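Local coordinates for UPF0147 protein MMP1188 (Methanococcus maripaludis S2, PDB 2QZG) that is of unknown function but belongs to the archaeal UPF0147 family and folds as a small all-helical protein found as a dimer, at residues Glu25-Asp29 / His77-Ile82; Ala61-Asp66 / Ile85-Glu90. All coordinates share one frame; numbering follows the deposited sequence.

Contact 1 of 2, residues Glu25-Asp29 / His77-Ile82; sequences EIVED and HTRTQI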
loop_
_atom_site.group_PDB
_atom_site.type_symbol
_atom_site.label_atom_id
_atom_site.label_comp_id
_atom_site.label_asym_id
_atom_site.label_seq_id
_atom_site.Cartn_x
_atom_site.Cartn_y
_atom_site.Cartn_z
ATOM N N GLU C 25 13.605 2.177 -2.715
ATOM C CA GLU C 25 13.999 1.360 -1.570
ATOM C C GLU C 25 14.452 -0.037 -2.019
ATOM O O GLU C 25 15.521 -0.509 -1.624
ATOM C CB GLU C 25 12.851 1.282 -0.553
ATOM C CG GLU C 25 13.244 0.774 0.842
ATOM C CD GLU C 25 12.116 0.934 1.869
ATOM O OE1 GLU C 25 10.986 1.296 1.476
ATOM O OE2 GLU C 25 12.361 0.701 3.074
ATOM N N ILE C 26 13.648 -0.682 -2.861
ATOM C CA ILE C 26 13.995 -1.981 -3.462
ATOM C C ILE C 26 15.223 -1.885 -4.378
ATOM O O ILE C 26 16.065 -2.793 -4.400
ATOM C CB ILE C 26 12.838 -2.508 -4.314
ATOM C CG1 ILE C 26 11.555 -2.683 -3.457
ATOM C CG2 ILE C 26 13.252 -3.784 -5.048
ATOM C CD1 ILE C 26 10.313 -3.039 -4.281
ATOM N N VAL C 27 15.295 -0.805 -5.153
ATOM C CA VAL C 27 16.416 -0.563 -6.072
ATOM C C VAL C 27 17.739 -0.556 -5.312
ATOM O O VAL C 27 18.712 -1.162 -5.756
ATOM C CB VAL C 27 16.216 0.731 -6.925
ATOM C CG1 VAL C 27 17.495 1.118 -7.723
ATOM C CG2 VAL C 27 15.053 0.557 -7.898
ATOM N N GLU C 28 17.769 0.117 -4.167
ATOM C CA GLU C 28 19.005 0.238 -3.388
ATOM C C GLU C 28 19.228 -0.940 -2.432
ATOM O O GLU C 28 20.214 -0.964 -1.704
ATOM C CB GLU C 28 19.022 1.577 -2.637
ATOM C CG GLU C 28 18.926 2.782 -3.582
ATOM C CD GLU C 28 18.958 4.149 -2.901
ATOM O OE1 GLU C 28 19.477 4.254 -1.764
ATOM O OE2 GLU C 28 18.474 5.130 -3.529
ATOM N N ASP C 29 18.316 -1.916 -2.446
ATOM C CA ASP C 29 18.330 -3.028 -1.498
ATOM C C ASP C 29 19.223 -4.160 -2.005
ATOM O O ASP C 29 18.883 -4.856 -2.955
ATOM C CB ASP C 29 16.888 -3.509 -1.241
ATOM C CG ASP C 29 16.795 -4.597 -0.191
ATOM O OD1 ASP C 29 17.818 -5.231 0.183
ATOM O OD2 ASP C 29 15.661 -4.839 0.257
ATOM N N HIS C 77 10.300 -10.210 2.026
ATOM C CA HIS C 77 10.172 -8.790 2.344
ATOM C C HIS C 77 9.909 -7.945 1.102
ATOM O O HIS C 77 9.066 -7.050 1.108
ATOM C CB HIS C 77 11.378 -8.273 3.159
ATOM C CG HIS C 77 12.622 -8.020 2.359
ATOM N ND1 HIS C 77 13.449 -9.032 1.925
ATOM C CD2 HIS C 77 13.204 -6.863 1.947
ATOM C CE1 HIS C 77 14.472 -8.515 1.263
ATOM N NE2 HIS C 77 14.355 -7.202 1.271
ATOM N N THR C 78 10.624 -8.247 0.028
ATOM C CA THR C 78 10.409 -7.571 -1.227
ATOM C C THR C 78 9.005 -7.831 -1.777
ATOM O O THR C 78 8.356 -6.918 -2.264
ATOM C CB THR C 78 11.470 -7.979 -2.236
ATOM O OG1 THR C 78 12.748 -7.931 -1.592
ATOM C CG2 THR C 78 11.479 -7.010 -3.429
ATOM N N ARG C 79 8.540 -9.075 -1.694
ATOM C CA ARG C 79 7.228 -9.417 -2.216
ATOM C C ARG C 79 6.144 -8.527 -1.577
ATOM O O ARG C 79 5.238 -8.052 -2.272
ATOM C CB ARG C 79 6.948 -10.899 -1.990
ATOM C CG ARG C 79 5.715 -11.408 -2.707
ATOM C CD ARG C 79 5.512 -12.902 -2.472
ATOM N NE ARG C 79 6.600 -13.706 -3.033
ATOM C CZ ARG C 79 6.783 -13.922 -4.337
ATOM N NH1 ARG C 79 5.950 -13.384 -5.228
ATOM N NH2 ARG C 79 7.800 -14.676 -4.750
ATOM N N THR C 80 6.266 -8.305 -0.264
ATOM C CA THR C 80 5.359 -7.439 0.509
ATOM C C THR C 80 5.453 -5.982 0.087
ATOM O O THR C 80 4.425 -5.299 -0.047
ATOM C CB THR C 80 5.579 -7.588 2.054
ATOM O OG1 THR C 80 5.088 -8.862 2.475
ATOM C CG2 THR C 80 4.804 -6.508 2.855
ATOM N N GLN C 81 6.678 -5.514 -0.125
ATOM C CA GLN C 81 6.900 -4.150 -0.584
ATOM C C GLN C 81 6.245 -3.955 -1.937
ATOM O O GLN C 81 5.583 -2.954 -2.151
ATOM C CB GLN C 81 8.405 -3.799 -0.638
ATOM C CG GLN C 81 9.023 -3.621 0.753
ATOM C CD GLN C 81 10.551 -3.599 0.742
ATOM O OE1 GLN C 81 11.180 -3.780 -0.286
ATOM N NE2 GLN C 81 11.146 -3.414 1.918
ATOM N N ILE C 82 6.410 -4.923 -2.840
ATOM C CA ILE C 82 5.831 -4.815 -4.178
ATOM C C ILE C 82 4.292 -4.858 -4.166
ATOM O O ILE C 82 3.668 -4.111 -4.903
ATOM C CB ILE C 82 6.424 -5.843 -5.130
ATOM C CG1 ILE C 82 7.878 -5.449 -5.452
ATOM C CG2 ILE C 82 5.568 -5.997 -6.412
ATOM C CD1 ILE C 82 8.697 -6.564 -5.937
HETATM O O HOH W 1 13.326 -5.362 -1.465
#
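With CG trans to its backbone N (chi1 -176°), Asp29 reaches His77, whose CG sits between backbone N and carbonyl carbon (chi1 78°), a torsion that swings the ring toward segment 25-29, where its NE2 edge faces the carboxylate. His77 NE2 donates to Asp29 OD2 at 2.9 Å; OD2 lies in the ring plane, but the ring approaches its syn side tilted out of the carboxylate plane, the planes being 44° apart. A histidine suits this place because NE2, at the ring's far end, reaches from the first turn of helix 76-90 to the turn that follows helix 12-27 in this four-helix chain. The carboxylate would probably favour a protonated imidazole. Asp29 OD1 is held separately by Thr31 OG1, so that bonds at both oxygens probably limit the carboxylate's rotation. One water gives its protons to Asp29 OD2 and Gln81 OE1, each 2.9 Å from the water oxygen, and accepts from Thr78 OG1, binding three side chains into one polar cluster. Beneath it, Ile26 CD1 meets Ile82 CG1 at 3.6 Å, the side chains crossing nearly at right angles, while the extended Gln81 slides past Ile26 in the opposite direction, Gln81 OE1 3.4 Å from Ile26 CG1.

Contact 2 of 2, residues Ala61-Asp66 / Ile85-Glu90; sequences AIQYLD and IVSELE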
loop_
_atom_site.group_PDB
_atom_site.type_symbol
_atom_site.label_atom_id
_atom_site.label_comp_id
_atom_site.label_asym_id
_atom_site.label_seq_id
_atom_site.Cartn_x
_atom_site.Cartn_y
_atom_site.Cartn_z
ATOM N N ALA C 61 4.115 0.448 -15.131
ATOM C CA ALA C 61 4.873 0.201 -13.908
ATOM C C ALA C 61 4.378 -1.067 -13.205
ATOM O O ALA C 61 5.184 -1.882 -12.742
ATOM C CB ALA C 61 4.773 1.381 -13.000
ATOM N N ILE C 62 3.055 -1.241 -13.146
ATOM C CA ILE C 62 2.473 -2.442 -12.560
ATOM C C ILE C 62 2.949 -3.654 -13.331
ATOM O O ILE C 62 3.292 -4.665 -12.726
ATOM C CB ILE C 62 0.925 -2.405 -12.532
ATOM C CG1 ILE C 62 0.437 -1.392 -11.494
ATOM C CG2 ILE C 62 0.358 -3.787 -12.259
ATOM C CD1 ILE C 62 -1.064 -1.054 -11.619
ATOM N N GLN C 63 2.967 -3.535 -14.660
ATOM C CA GLN C 63 3.344 -4.635 -15.543
ATOM C C GLN C 63 4.758 -5.117 -15.269
ATOM O O GLN C 63 4.981 -6.316 -15.154
ATOM C CB GLN C 63 3.206 -4.233 -17.013
ATOM C CG GLN C 63 3.255 -5.392 -17.976
ATOM C CD GLN C 63 1.878 -5.935 -18.307
ATOM O OE1 GLN C 63 1.121 -5.315 -19.070
ATOM N NE2 GLN C 63 1.551 -7.112 -17.767
ATOM N N TYR C 64 5.708 -4.188 -15.167
ATOM C CA TYR C 64 7.090 -4.528 -14.781
ATOM C C TYR C 64 7.143 -5.351 -13.497
ATOM O O TYR C 64 7.864 -6.330 -13.411
ATOM C CB TYR C 64 7.955 -3.273 -14.603
ATOM C CG TYR C 64 8.520 -2.720 -15.891
ATOM C CD1 TYR C 64 9.466 -3.442 -16.633
ATOM C CD2 TYR C 64 8.111 -1.477 -16.376
ATOM C CE1 TYR C 64 9.994 -2.928 -17.836
ATOM C CE2 TYR C 64 8.630 -0.958 -17.579
ATOM C CZ TYR C 64 9.567 -1.689 -18.298
ATOM O OH TYR C 64 10.077 -1.176 -19.480
ATOM N N LEU C 65 6.357 -4.940 -12.511
ATOM C CA LEU C 65 6.354 -5.577 -11.199
ATOM C C LEU C 65 5.631 -6.912 -11.215
ATOM O O LEU C 65 6.088 -7.870 -10.581
ATOM C CB LEU C 65 5.748 -4.630 -10.153
ATOM C CG LEU C 65 6.606 -3.385 -9.890
ATOM C CD1 LEU C 65 5.851 -2.397 -9.007
ATOM C CD2 LEU C 65 7.983 -3.747 -9.286
ATOM N N ASP C 66 4.520 -6.987 -11.950
ATOM C CA ASP C 66 3.769 -8.253 -12.090
ATOM C C ASP C 66 4.575 -9.305 -12.838
ATOM O O ASP C 66 4.517 -10.478 -12.502
ATOM C CB ASP C 66 2.437 -8.042 -12.811
ATOM C CG ASP C 66 1.357 -7.488 -11.911
ATOM O OD1 ASP C 66 1.596 -7.267 -10.699
ATOM O OD2 ASP C 66 0.238 -7.272 -12.423
ATOM N N ILE C 85 3.262 -1.317 -3.258
ATOM C CA ILE C 85 3.460 -0.433 -4.400
ATOM C C ILE C 85 2.409 -0.696 -5.496
ATOM O O ILE C 85 1.842 0.245 -6.043
ATOM C CB ILE C 85 4.893 -0.594 -5.011
ATOM C CG1 ILE C 85 5.978 -0.197 -4.001
ATOM C CG2 ILE C 85 5.013 0.187 -6.324
ATOM C CD1 ILE C 85 7.379 -0.787 -4.313
ATOM N N VAL C 86 2.146 -1.964 -5.821
ATOM C CA VAL C 86 1.125 -2.284 -6.846
ATOM C C VAL C 86 -0.252 -1.793 -6.405
ATOM O O VAL C 86 -0.967 -1.156 -7.183
ATOM C CB VAL C 86 1.102 -3.794 -7.190
ATOM C CG1 VAL C 86 -0.172 -4.187 -8.010
ATOM C CG2 VAL C 86 2.382 -4.166 -7.957
ATOM N N SER C 87 -0.606 -2.079 -5.147
ATOM C CA SER C 87 -1.877 -1.634 -4.561
ATOM C C SER C 87 -2.067 -0.127 -4.716
ATOM O O SER C 87 -3.129 0.339 -5.082
ATOM C CB SER C 87 -1.915 -1.994 -3.081
ATOM O OG SER C 87 -1.822 -3.391 -2.954
ATOM N N GLU C 88 -1.027 0.617 -4.381
ATOM C CA GLU C 88 -1.046 2.066 -4.509
ATOM C C GLU C 88 -1.103 2.531 -5.960
ATOM O O GLU C 88 -1.883 3.431 -6.273
ATOM C CB GLU C 88 0.146 2.665 -3.802
ATOM C CG GLU C 88 0.120 2.487 -2.286
ATOM C CD GLU C 88 1.449 2.889 -1.671
ATOM O OE1 GLU C 88 2.249 3.484 -2.398
ATOM O OE2 GLU C 88 1.701 2.629 -0.477
ATOM N N LEU C 89 -0.316 1.902 -6.839
ATOM C CA LEU C 89 -0.372 2.196 -8.293
ATOM C C LEU C 89 -1.770 2.026 -8.866
ATOM O O LEU C 89 -2.186 2.783 -9.743
ATOM C CB LEU C 89 0.627 1.333 -9.080
ATOM C CG LEU C 89 2.069 1.837 -9.069
ATOM C CD1 LEU C 89 3.085 0.751 -9.488
ATOM C CD2 LEU C 89 2.216 3.072 -9.973
ATOM N N GLU C 90 -2.494 1.044 -8.350
ATOM C CA GLU C 90 -3.846 0.742 -8.811
ATOM C C GLU C 90 -4.879 1.825 -8.477
ATOM O O GLU C 90 -5.887 1.912 -9.155
ATOM C CB GLU C 90 -4.272 -0.661 -8.350
ATOM C CG GLU C 90 -3.417 -1.722 -9.045
ATOM C CD GLU C 90 -3.785 -3.151 -8.736
ATOM O OE1 GLU C 90 -4.043 -3.491 -7.557
ATOM O OE2 GLU C 90 -3.798 -3.946 -9.701
#
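Ile62 and Leu65 pack against Val86 and Leu89 in an apolar helix-helix contact between helix 54-68 and helix 76-90, close to the middle of the chain. The two segments run nearly antiparallel, at 156°, with their axes 10.1 Å apart at closest approach. Ile62 lies alongside Leu89, the two side chains sliding past each other in opposite directions, and its CG1 comes within 3.6 Å of Leu89 CB. Because CG1 is anti to the carbonyl carbon (chi1 -71°) and the chain stays extended to CD1, the tip continues toward helix 76-90 and meets the aliphatic part of Glu90, whose chain it crosses at about a right angle, with Ile62 CD1 3.6 Å from Glu90 CG. Glutamate fits this margin because its methylenes can cover an isoleucine while the carboxylate extends beyond them. An alanine in place of Ile62 would probably open a gap beside Leu89 CB and leave the methylenes of Glu90 without their apolar cover. Helices 54-68 and 76-90 follow one another in the sequence, so the packing closes a helical hairpin within the all-helical fold. Deeper in, the branched end of Leu65 reaches several neighbours: the Leu65 and Ile85 side chains cross at about a right angle, Leu65 CD1 lying 3.8 Å from Ile85 CG2, and the same methyl is 4.0 Å from Val86 CG2. The beta-branched Val86 turns CG2 to Leu65 and CG1 to Ile62 CG2. Ala61, whose small methyl fits against the leucine, puts CB 3.9 Å from Leu89 CD1. Ala43 of helix 34-46 touches both Ala61 and Leu65, while Met22 and Ile26 of helix 12-27 touch Ile85. Glu90 also packs on Thr91 of the second subunit.

Helix 76-90 serves both contacts: its early turns face the end of helix 12-27 in contact 1, and its later turns face helix 54-68 in contact 2, the centres lying 13 Å apart. Two apolar pairs join them directly. Ile26 CD1 of contact 1 is 3.7 Å from Ile85 CD1 of contact 2, and Ile82 CG2 is 4.0 Å from Leu65 CB, making the isoleucines and the leucine parts of one continuous core. The polar cluster of contact 1 lies toward the margin, contact 2 nearer the middle of the chain. Along the sequence their segments alternate, so the pairings interlock, and both segments of helix 76-90 also carry residues that pack on the second subunit.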